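Local coordinates for acetyl-CoA acetyltransferase (PDB 6BN2), which probably catalyses the reversible condensation of two acetyl-CoA molecules to acetoacetyl-CoA, the reaction of biosynthetic thiolases, at residues 320-325 and 367-372; 40-45 and 261-266; 287-292 and 304-309; 281-286 and 393-398. All coordinates share one frame; numbering follows the deposited sequence. Where two conformers were deposited one is given.

Contact 1 (320-325 and 367-372); sequences FFEFNE and VTLINV
T368, whose methyl group meets E322 across this contact, has its hydroxyl oxygen OG1 gripped by two groups, E205 OE1 and R364 NH1, and turns CG2 to the strand instead. The contact belongs to a beta-alpha-beta crossover of the thiolase fold: strand 320-323 runs parallel to strand 380-387, and helix 358-375 precedes that strand in the chain. Strand and helix run nearly antiparallel, their short axes 8.5 Å apart. E322 is buried, and its CG supplies the aliphatic part of its contact. That CG lies 3.7 Å from L369 CB, the two side chains sliding past each other in opposite directions. A bend at chi2 (-78°) then carries CD aside, and the E322 and T368 side chains cross at about a right angle, with E322 OE1 3.8 Å from T368 CG2. L369 has CG anti to the backbone N (chi1 178°), and its CD1 lies 3.7 Å from F320 O. A branched valine serves well one turn of helix beyond T368, since V372 offers a methyl to each neighbour. CG2 comes within 4.0 Å of E322 OE1, while CG1 meets the F320 ring obliquely at its root, 3.7 Å from CG.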
loop_
_atom_site.group_PDB
_atom_site.type_symbol
_atom_site.label_atom_id
_atom_site.label_comp_id
_atom_site.label_asym_id
_atom_site.label_seq_id
_atom_site.Cartn_x
_atom_site.Cartn_y
_atom_site.Cartn_z
ATOM N N PHE A 320 15.028 -13.097 22.338
ATOM C CA PHE A 320 13.575 -13.075 22.463
ATOM C C PHE A 320 12.944 -12.932 21.096
ATOM O O PHE A 320 13.513 -12.305 20.199
ATOM C CB PHE A 320 13.104 -11.937 23.386
ATOM C CG PHE A 320 13.428 -12.198 24.815
ATOM C CD1 PHE A 320 14.624 -11.746 25.369
ATOM C CD2 PHE A 320 12.579 -12.975 25.592
ATOM C CE1 PHE A 320 14.956 -12.050 26.696
ATOM C CE2 PHE A 320 12.895 -13.269 26.925
ATOM C CZ PHE A 320 14.084 -12.809 27.474
ATOM N N PHE A 321 11.746 -13.504 20.963
ATOM C CA PHE A 321 11.008 -13.541 19.704
ATOM C C PHE A 321 9.612 -12.981 19.912
ATOM O O PHE A 321 8.998 -13.200 20.962
ATOM C CB PHE A 321 10.838 -14.970 19.170
ATOM C CG PHE A 321 12.126 -15.700 18.937
ATOM C CD1 PHE A 321 12.768 -16.349 19.988
ATOM C CD2 PHE A 321 12.676 -15.775 17.661
ATOM C CE1 PHE A 321 13.953 -17.053 19.778
ATOM C CE2 PHE A 321 13.869 -16.475 17.437
ATOM C CZ PHE A 321 14.503 -17.113 18.494
ATOM N N GLU A 322 9.087 -12.317 18.876
ATOM C CA GLU A 322 7.667 -11.972 18.812
ATOM C C GLU A 322 7.133 -12.566 17.523
ATOM O O GLU A 322 7.499 -12.106 16.438
ATOM C CB GLU A 322 7.441 -10.460 18.833
ATOM C CG GLU A 322 7.642 -9.824 20.184
ATOM C CD GLU A 322 6.458 -10.047 21.106
ATOM O OE1 GLU A 322 6.698 -10.257 22.314
ATOM O OE2 GLU A 322 5.300 -10.002 20.638
ATOM N N PHE A 323 6.307 -13.601 17.634
ATOM C CA PHE A 323 5.607 -14.201 16.500
ATOM C C PHE A 323 4.127 -13.881 16.645
ATOM O O PHE A 323 3.515 -14.265 17.648
ATOM C CB PHE A 323 5.788 -15.719 16.469
ATOM C CG PHE A 323 7.073 -16.181 15.874
ATOM C CD1 PHE A 323 7.185 -16.359 14.503
ATOM C CD2 PHE A 323 8.145 -16.513 16.681
ATOM C CE1 PHE A 323 8.372 -16.820 13.939
ATOM C CE2 PHE A 323 9.327 -16.965 16.128
ATOM C CZ PHE A 323 9.444 -17.117 14.760
ATOM N N ASN A 324 3.539 -13.214 15.648
ATOM C CA ASN A 324 2.154 -12.814 15.833
ATOM C C ASN A 324 1.246 -14.031 15.952
ATOM O O ASN A 324 1.375 -15.001 15.201
ATOM C CB ASN A 324 1.660 -11.922 14.705
ATOM C CG ASN A 324 0.369 -11.202 15.089
ATOM O OD1 ASN A 324 0.317 -10.493 16.105
ATOM N ND2 ASN A 324 -0.677 -11.396 14.299
ATOM N N GLU A 325 0.329 -13.975 16.922
ATOM C CA GLU A 325 -0.541 -15.106 17.250
ATOM C C GLU A 325 -1.875 -14.985 16.517
ATOM O O GLU A 325 -2.921 -14.806 17.124
ATOM C CB GLU A 325 -0.786 -15.163 18.762
ATOM C CG GLU A 325 0.440 -15.133 19.613
ATOM C CD GLU A 325 0.123 -15.182 21.101
ATOM O OE1 GLU A 325 -1.041 -14.937 21.488
ATOM O OE2 GLU A 325 1.050 -15.444 21.900
ATOM N N VAL A 367 7.261 -2.930 18.226
ATOM C CA VAL A 367 7.186 -2.049 19.396
ATOM C C VAL A 367 7.306 -2.873 20.672
ATOM O O VAL A 367 8.111 -2.569 21.567
ATOM C CB VAL A 367 5.871 -1.246 19.374
ATOM C CG1 VAL A 367 5.747 -0.366 20.637
ATOM C CG2 VAL A 367 5.782 -0.374 18.107
ATOM N N THR A 368 6.528 -3.956 20.754
ATOM C CA THR A 368 6.566 -4.794 21.946
ATOM C C THR A 368 7.924 -5.469 22.109
ATOM O O THR A 368 8.462 -5.511 23.221
ATOM C CB THR A 368 5.441 -5.826 21.879
ATOM O OG1 THR A 368 4.191 -5.129 21.868
ATOM C CG2 THR A 368 5.483 -6.777 23.079
ATOM N N LEU A 369 8.488 -5.990 21.014
ATOM C CA LEU A 369 9.799 -6.649 21.072
ATOM C C LEU A 369 10.876 -5.713 21.612
ATOM O O LEU A 369 11.708 -6.124 22.427
ATOM C CB LEU A 369 10.181 -7.154 19.679
ATOM C CG LEU A 369 11.557 -7.820 19.601
ATOM C CD1 LEU A 369 11.574 -9.107 20.428
ATOM C CD2 LEU A 369 11.888 -8.140 18.146
ATOM N N ILE A 370 10.892 -4.453 21.158
ATOM C CA ILE A 370 11.879 -3.493 21.671
ATOM C C ILE A 370 11.839 -3.455 23.189
ATOM O O ILE A 370 12.876 -3.463 23.870
ATOM C CB ILE A 370 11.626 -2.096 21.073
ATOM C CG1 ILE A 370 12.018 -2.105 19.598
ATOM C CG2 ILE A 370 12.388 -1.011 21.872
ATOM C CD1 ILE A 370 11.448 -0.923 18.804
ATOM N N ASN A 371 10.634 -3.395 23.741
ATOM C CA ASN A 371 10.513 -3.284 25.183
ATOM C C ASN A 371 10.780 -4.602 25.886
ATOM O O ASN A 371 11.352 -4.597 26.973
ATOM C CB ASN A 371 9.138 -2.707 25.510
ATOM C CG ASN A 371 9.070 -1.249 25.127
ATOM O OD1 ASN A 371 8.566 -0.877 24.043
ATOM N ND2 ASN A 371 9.657 -0.419 25.963
ATOM N N VAL A 372 10.409 -5.734 25.283
ATOM C CA VAL A 372 10.795 -7.032 25.840
ATOM C C VAL A 372 12.311 -7.126 25.981
ATOM O O VAL A 372 12.833 -7.567 27.016
ATOM C CB VAL A 372 10.247 -8.179 24.971
ATOM C CG1 VAL A 372 10.987 -9.484 25.299
ATOM C CG2 VAL A 372 8.732 -8.347 25.149
#

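Contact 2 (40-45 and 261-266)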
loop_
_atom_site.group_PDB
_atom_site.type_symbol
_atom_site.label_atom_id
_atom_site.label_comp_id
_atom_site.label_asym_id
_atom_site.label_seq_id
_atom_site.Cartn_x
_atom_site.Cartn_y
_atom_site.Cartn_z
ATOM N N VAL A 40 -2.899 9.196 16.338
ATOM C CA VAL A 40 -2.517 9.120 17.749
ATOM C C VAL A 40 -1.168 8.430 17.897
ATOM O O VAL A 40 -0.303 8.872 18.675
ATOM C CB VAL A 40 -3.609 8.392 18.559
ATOM C CG1 VAL A 40 -3.112 8.120 19.987
ATOM C CG2 VAL A 40 -4.905 9.229 18.597
ATOM N N ALA A 41 -0.964 7.332 17.153
ATOM C CA ALA A 41 0.291 6.600 17.281
ATOM C C ALA A 41 1.453 7.420 16.737
ATOM O O ALA A 41 2.519 7.489 17.360
ATOM C CB ALA A 41 0.193 5.243 16.569
ATOM N N ILE A 42 1.267 8.057 15.575
ATOM C CA ILE A 42 2.360 8.837 15.000
ATOM C C ILE A 42 2.706 10.008 15.907
ATOM O O ILE A 42 3.882 10.275 16.177
ATOM C CB ILE A 42 1.998 9.317 13.584
ATOM C CG1 ILE A 42 1.868 8.138 12.627
ATOM C CG2 ILE A 42 3.074 10.284 13.080
ATOM C CD1 ILE A 42 1.238 8.548 11.263
ATOM N N LYS A 43 1.690 10.736 16.388
ATOM C CA LYS A 43 1.979 11.852 17.279
ATOM C C LYS A 43 2.666 11.359 18.543
ATOM O O LYS A 43 3.605 11.987 19.032
ATOM C CB LYS A 43 0.699 12.604 17.633
ATOM C CG LYS A 43 0.955 13.782 18.574
ATOM C CD LYS A 43 -0.214 14.742 18.599
ATOM C CE LYS A 43 0.155 16.009 19.376
ATOM N NZ LYS A 43 0.460 15.679 20.788
ATOM N N GLY A 44 2.245 10.196 19.045
ATOM C CA GLY A 44 2.892 9.638 20.225
ATOM C C GLY A 44 4.356 9.335 19.995
ATOM O O GLY A 44 5.196 9.588 20.867
ATOM N N ALA A 45 4.686 8.813 18.810
ATOM C CA ALA A 45 6.076 8.494 18.502
ATOM C C ALA A 45 6.920 9.760 18.412
ATOM O O ALA A 45 8.059 9.784 18.897
ATOM C CB ALA A 45 6.156 7.695 17.200
ATOM N N ALA A 261 -3.518 1.043 16.394
ATOM C CA ALA A 261 -2.469 1.509 15.488
ATOM C C ALA A 261 -1.134 1.520 16.220
ATOM O O ALA A 261 -1.072 1.386 17.447
ATOM C CB ALA A 261 -2.783 2.907 14.928
ATOM N N SER A 262 -0.060 1.689 15.444
ATOM C CA SER A 262 1.291 1.679 16.000
ATOM C C SER A 262 2.197 2.486 15.073
ATOM O O SER A 262 1.899 2.672 13.883
ATOM C CB SER A 262 1.817 0.248 16.163
ATOM O OG SER A 262 1.585 -0.500 14.970
ATOM N N ALA A 263 3.299 2.988 15.626
ATOM C CA ALA A 263 4.161 3.828 14.806
ATOM C C ALA A 263 5.567 3.857 15.377
ATOM O O ALA A 263 5.753 3.879 16.601
ATOM C CB ALA A 263 3.610 5.256 14.712
ATOM N N LEU A 264 6.536 3.893 14.467
ATOM C CA LEU A 264 7.949 3.960 14.805
ATOM C C LEU A 264 8.594 5.089 14.023
ATOM O O LEU A 264 8.182 5.418 12.906
ATOM C CB LEU A 264 8.676 2.640 14.492
ATOM C CG LEU A 264 8.216 1.355 15.201
ATOM C CD1 LEU A 264 6.926 0.784 14.622
ATOM C CD2 LEU A 264 9.339 0.313 15.073
ATOM N N VAL A 265 9.614 5.692 14.607
ATOM C CA VAL A 265 10.442 6.648 13.884
ATOM C C VAL A 265 11.797 6.003 13.651
ATOM O O VAL A 265 12.431 5.529 14.601
ATOM C CB VAL A 265 10.596 7.977 14.638
ATOM C CG1 VAL A 265 11.538 8.886 13.844
ATOM C CG2 VAL A 265 9.226 8.674 14.840
ATOM N N LEU A 266 12.219 5.965 12.385
ATOM C CA LEU A 266 13.505 5.435 11.952
ATOM C C LEU A 266 14.434 6.574 11.557
ATOM O O LEU A 266 13.990 7.563 10.962
ATOM C CB LEU A 266 13.316 4.510 10.750
ATOM C CG LEU A 266 13.190 3.001 10.947
ATOM C CD1 LEU A 266 12.256 2.652 12.054
ATOM C CD2 LEU A 266 12.751 2.365 9.631
#
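Helix 34-48 is the crossover helix between the parallel strands 12-24 and 59-62 of the thiolase fold, and here A41, I42 and A45 lay it on strand 258-268, one of the two strands between them. Helix and strand run in roughly the same direction, 31° apart, and the axes come as close as 6.6 Å. The facing residues A41, A45, A261 and A263 carry only a methyl, which suits this short distance between backbones. A41 CB presses on the strand backbone itself, 3.7 Å from S262 C, and lies 4.1 Å from A261 CB. In return A263 CB points into the helix and meets backbone rather than side chain, 3.6 Å from A41 O, with I42 CG1 beside it at 4.0 Å. One turn on, A45 CB sits 3.9 Å from A263 O and 4.0 Å from V265 CG2. S262 points the other way, where its OG is hydrogen-bonded to S360 and S363 of helix 358-375. The strand is thus sandwiched between an outer and an inner helix, the alternation of helical and sheet layers that marks the thiolase fold.

Contact 3 (287-292 and 304-309)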
loop_
_atom_site.group_PDB
_atom_site.type_symbol
_atom_site.label_atom_id
_atom_site.label_comp_id
_atom_site.label_asym_id
_atom_site.label_seq_id
_atom_site.Cartn_x
_atom_site.Cartn_y
_atom_site.Cartn_z
ATOM N N ALA A 287 13.383 -9.703 6.105
ATOM C CA ALA A 287 13.155 -10.534 4.925
ATOM C C ALA A 287 11.674 -10.836 4.782
ATOM O O ALA A 287 10.931 -10.868 5.768
ATOM C CB ALA A 287 13.927 -11.866 5.001
ATOM N N ASP A 288 11.269 -11.076 3.543
ATOM C CA ASP A 288 9.964 -11.634 3.226
ATOM C C ASP A 288 10.152 -13.051 2.702
ATOM O O ASP A 288 11.172 -13.371 2.079
ATOM C CB ASP A 288 9.247 -10.818 2.144
ATOM C CG ASP A 288 9.018 -9.379 2.543
ATOM O OD1 ASP A 288 8.317 -9.150 3.540
ATOM O OD2 ASP A 288 9.580 -8.466 1.881
ATOM N N ALA A 289 9.137 -13.886 2.904
ATOM C CA ALA A 289 9.113 -15.185 2.242
ATOM C C ALA A 289 7.666 -15.532 1.925
ATOM O O ALA A 289 6.740 -14.958 2.494
ATOM C CB ALA A 289 9.741 -16.278 3.120
ATOM N N ALA A 290 7.472 -16.472 1.005
ATOM C CA ALA A 290 6.111 -16.902 0.714
ATOM C C ALA A 290 6.090 -18.374 0.346
ATOM O O ALA A 290 7.078 -18.926 -0.146
ATOM C CB ALA A 290 5.497 -16.055 -0.420
ATOM N N GLN A 291 4.947 -19.008 0.577
ATOM C CA GLN A 291 4.712 -20.352 0.070
ATOM C C GLN A 291 3.242 -20.442 -0.336
ATOM O O GLN A 291 2.566 -19.423 -0.535
ATOM C CB GLN A 291 5.156 -21.398 1.107
ATOM C CG GLN A 291 4.770 -21.018 2.483
ATOM C CD GLN A 291 5.437 -21.841 3.598
ATOM O OE1 GLN A 291 6.594 -22.272 3.518
ATOM N NE2 GLN A 291 4.693 -22.044 4.648
ATOM N N ALA A 292 2.747 -21.667 -0.512
ATOM C CA ALA A 292 1.375 -21.836 -0.981
ATOM C C ALA A 292 0.417 -21.046 -0.093
ATOM O O ALA A 292 0.617 -20.989 1.126
ATOM C CB ALA A 292 0.982 -23.314 -0.971
ATOM N N LEU A 304 11.991 -16.115 8.790
ATOM C CA LEU A 304 12.986 -15.800 9.816
ATOM C C LEU A 304 14.381 -16.320 9.466
ATOM O O LEU A 304 15.351 -15.555 9.606
ATOM C CB LEU A 304 12.521 -16.308 11.192
ATOM C CG LEU A 304 13.563 -16.086 12.292
ATOM C CD1 LEU A 304 13.849 -14.601 12.459
ATOM C CD2 LEU A 304 13.060 -16.668 13.600
ATOM N N PRO A 305 14.563 -17.560 8.993
ATOM C CA PRO A 305 15.917 -17.986 8.606
ATOM C C PRO A 305 16.544 -17.119 7.533
ATOM O O PRO A 305 17.770 -16.945 7.542
ATOM C CB PRO A 305 15.704 -19.428 8.117
ATOM C CG PRO A 305 14.499 -19.890 8.921
ATOM C CD PRO A 305 13.599 -18.677 8.941
ATOM N N ILE A 306 15.752 -16.559 6.612
ATOM C CA ILE A 306 16.329 -15.665 5.608
ATOM C C ILE A 306 16.877 -14.412 6.274
ATOM O O ILE A 306 17.995 -13.963 5.974
ATOM C CB ILE A 306 15.293 -15.308 4.527
ATOM C CG1 ILE A 306 14.791 -16.575 3.833
ATOM C CG2 ILE A 306 15.932 -14.355 3.514
ATOM C CD1 ILE A 306 13.673 -16.310 2.838
ATOM N N ALA A 307 16.092 -13.829 7.182
ATOM C CA ALA A 307 16.554 -12.645 7.902
ATOM C C ALA A 307 17.785 -12.963 8.739
ATOM O O ALA A 307 18.724 -12.160 8.804
ATOM C CB ALA A 307 15.433 -12.076 8.778
ATOM N N LEU A 308 17.807 -14.129 9.391
ATOM C CA LEU A 308 18.991 -14.485 10.172
ATOM C C LEU A 308 20.222 -14.593 9.290
ATOM O O LEU A 308 21.295 -14.104 9.654
ATOM C CB LEU A 308 18.763 -15.794 10.928
ATOM C CG LEU A 308 17.716 -15.686 12.039
ATOM C CD1 LEU A 308 17.417 -17.078 12.617
ATOM C CD2 LEU A 308 18.223 -14.753 13.133
ATOM N N ALA A 309 20.092 -15.229 8.124
ATOM C CA ALA A 309 21.252 -15.364 7.250
ATOM C C ALA A 309 21.746 -14.000 6.783
ATOM O O ALA A 309 22.959 -13.765 6.691
ATOM C CB ALA A 309 20.915 -16.258 6.058
#
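A287 and A307 stand where the strand and the helix come nearest, their CA atoms 5.0 Å apart. The short axes of strand 287-290 and helix 304-309 approach to 7.2 Å, and their directions differ by 148°, so the helix runs back roughly antiparallel to the strand. The helix is kinked at P305, whose ring nitrogen has no hydrogen to give to the turn before. A287 has a side chain small enough for this close approach: its CB lies 3.6 Å from the backbone nitrogen A307 N and 4.1 Å from A307 CB. I306 fills the rest of the interface with two branches. Its CG2, anti to the backbone N, packs 3.5 Å from A287 CB, while CG1 lies beside that nitrogen (chi1 -59°). An extended chi2 of 175° places CD1 3.9 Å from A289 CB and equally far from D288 O. Strand 281-290, helix 300-311 and strand 320-323 form a beta-alpha-beta crossover of the thiolase fold, in which the two strands are parallel with strands 391-399 and 380-387 between them. L304 points away from strand 287-290, its side chain packing on F321 and F323 at the far end of this crossover. The CB of D288 points away from the helix, and its carboxylate has polar partners: OD2 forms a salt bridge with K101 NZ, and OD1 is hydrogen-bonded to S393 OG. D288 also packs against P88 of the second subunit, and A290 against K75 of that subunit.

Contact 4 (281-286 and 393-398); sequences AKIVSY and SAIVIE
I283 and I395 form the apolar centre of this strand pair, I283 CG2 lying 4.0 Å from I395 CD1 as the side chains cross obliquely. The same I283 CG2 meets the Y286 ring at its edge, in plane. I397 continues this face, and I395 and I397 both pack on helix 358-375, so branched aliphatic residues pack between the sheet and that helix. Strands 281-290 and 391-399 are antiparallel neighbours in the C-terminal half of the thiolase fold, and a classic beta bulge interrupts their register: V284 and S285 both face V396. V284 adopts nearly helical angles (phi -89°, psi -48°), which brings two N-H groups to one carbonyl. V284 N bonds V396 O at 2.8 Å, whereas the bond from S285 N to V396 O is weak at 3.4 Å. V396 N answers with a nearly straight bond to S285 O, 2.9 Å long. Before the bulge in strand 281-290, K282 and E398 are a hydrogen-bonded pair, K282 N to E398 O and E398 N to K282 O both spanning 2.8 Å. Their extended side chains reach the polar edge, where K282 NZ stays 4.6 Å from E398 OE1 and forms its salt bridge with E11.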
loop_
_atom_site.group_PDB
_atom_site.type_symbol
_atom_site.label_atom_id
_atom_site.label_comp_id
_atom_site.label_asym_id
_atom_site.label_seq_id
_atom_site.Cartn_x
_atom_site.Cartn_y
_atom_site.Cartn_z
ATOM N N ALA A 281 16.956 0.892 19.440
ATOM C CA ALA A 281 17.365 -0.371 18.851
ATOM C C ALA A 281 17.885 -0.088 17.449
ATOM O O ALA A 281 17.624 0.971 16.874
ATOM C CB ALA A 281 16.202 -1.371 18.788
ATOM N N LYS A 282 18.622 -1.047 16.912
ATOM C CA LYS A 282 19.122 -0.988 15.542
ATOM C C LYS A 282 18.413 -2.058 14.730
ATOM O O LYS A 282 18.193 -3.165 15.223
ATOM C CB LYS A 282 20.645 -1.219 15.527
ATOM C CG LYS A 282 21.254 -1.324 14.141
ATOM C CD LYS A 282 22.777 -1.441 14.271
ATOM C CE LYS A 282 23.389 -2.189 13.101
ATOM N NZ LYS A 282 24.884 -2.226 13.213
ATOM N N ILE A 283 18.022 -1.737 13.498
ATOM C CA ILE A 283 17.472 -2.764 12.614
ATOM C C ILE A 283 18.648 -3.503 11.991
ATOM O O ILE A 283 19.482 -2.896 11.319
ATOM C CB ILE A 283 16.557 -2.159 11.541
ATOM C CG1 ILE A 283 15.296 -1.585 12.202
ATOM C CG2 ILE A 283 16.174 -3.230 10.508
ATOM C CD1 ILE A 283 14.383 -0.796 11.234
ATOM N N VAL A 284 18.738 -4.806 12.238
ATOM C CA VAL A 284 19.886 -5.574 11.759
ATOM C C VAL A 284 19.640 -6.114 10.354
ATOM O O VAL A 284 20.500 -5.984 9.474
ATOM C CB VAL A 284 20.204 -6.714 12.740
ATOM C CG1 VAL A 284 21.358 -7.554 12.213
ATOM C CG2 VAL A 284 20.530 -6.151 14.129
ATOM N N SER A 285 18.467 -6.714 10.149
ATOM C CA SER A 285 18.106 -7.325 8.877
ATOM C C SER A 285 16.607 -7.581 8.856
ATOM O O SER A 285 15.913 -7.453 9.872
ATOM C CB SER A 285 18.855 -8.637 8.653
ATOM O OG SER A 285 18.433 -9.576 9.639
ATOM N N TYR A 286 16.119 -7.973 7.682
ATOM C CA TYR A 286 14.696 -8.250 7.517
ATOM C C TYR A 286 14.546 -9.069 6.247
ATOM O O TYR A 286 15.453 -9.115 5.409
ATOM C CB TYR A 286 13.843 -6.957 7.443
ATOM C CG TYR A 286 14.528 -5.940 6.575
ATOM C CD1 TYR A 286 14.426 -6.014 5.189
ATOM C CD2 TYR A 286 15.342 -4.961 7.126
ATOM C CE1 TYR A 286 15.119 -5.142 4.377
ATOM C CE2 TYR A 286 16.036 -4.074 6.320
ATOM C CZ TYR A 286 15.918 -4.174 4.950
ATOM O OH TYR A 286 16.628 -3.323 4.124
ATOM N N SER A 393 6.653 -11.936 6.893
ATOM C CA SER A 393 7.778 -11.020 6.982
ATOM C C SER A 393 8.488 -11.278 8.301
ATOM O O SER A 393 7.877 -11.770 9.247
ATOM C CB SER A 393 7.291 -9.553 6.905
ATOM O OG SER A 393 6.753 -9.265 5.608
ATOM N N ALA A 394 9.780 -10.955 8.353
ATOM C CA ALA A 394 10.558 -11.131 9.578
ATOM C C ALA A 394 11.584 -10.016 9.691
ATOM O O ALA A 394 12.101 -9.524 8.683
ATOM C CB ALA A 394 11.282 -12.490 9.602
ATOM N N ILE A 395 11.908 -9.635 10.927
ATOM C CA ILE A 395 12.878 -8.576 11.153
ATOM C C ILE A 395 13.705 -8.927 12.386
ATOM O O ILE A 395 13.190 -9.505 13.351
ATOM C CB ILE A 395 12.174 -7.204 11.284
ATOM C CG1 ILE A 395 13.190 -6.062 11.355
ATOM C CG2 ILE A 395 11.193 -7.186 12.499
ATOM C CD1 ILE A 395 12.517 -4.680 11.226
ATOM N N VAL A 396 15.003 -8.629 12.322
ATOM C CA VAL A 396 15.939 -8.845 13.426
ATOM C C VAL A 396 16.388 -7.480 13.918
ATOM O O VAL A 396 16.792 -6.631 13.111
ATOM C CB VAL A 396 17.142 -9.695 12.964
ATOM C CG1 VAL A 396 18.157 -9.857 14.105
ATOM C CG2 VAL A 396 16.659 -11.057 12.460
ATOM N N ILE A 397 16.318 -7.252 15.236
ATOM C CA ILE A 397 16.751 -5.972 15.778
ATOM C C ILE A 397 17.763 -6.220 16.880
ATOM O O ILE A 397 17.850 -7.311 17.449
ATOM C CB ILE A 397 15.587 -5.109 16.312
ATOM C CG1 ILE A 397 14.924 -5.768 17.518
ATOM C CG2 ILE A 397 14.582 -4.790 15.198
ATOM C CD1 ILE A 397 13.832 -4.891 18.167
ATOM N N GLU A 398 18.565 -5.193 17.147
ATOM C CA GLU A 398 19.559 -5.231 18.210
ATOM C C GLU A 398 19.190 -4.165 19.225
ATOM O O GLU A 398 19.125 -2.980 18.890
ATOM C CB GLU A 398 20.975 -5.003 17.674
ATOM C CG GLU A 398 22.030 -5.019 18.803
ATOM C CD GLU A 398 23.413 -4.580 18.339
ATOM O OE1 GLU A 398 23.616 -4.409 17.116
ATOM O OE2 GLU A 398 24.298 -4.402 19.204
#

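In the fold
From the N terminus, contact 2 comes first: it closes a loop of more than 200 residues, bringing helix 34-48 onto strand 258-268 before any of the others opens. Contact 4 then closes the C-terminal half by joining 281-286 to 393-398. Nested inside it, one after the other, are the short loop of contact 3 and the longer one of contact 1; none of the four loops cross. Contacts 3 and 4 share strand 281-290 and are stitched by S285 OG to A307 O, 2.7 Å apart. Helix 358-375 links the halves: V367 CG2 lies 3.8 Å from L264 CD1 of contact 2, and I370 CG1 3.6 Å from I397 CD1 of contact 4.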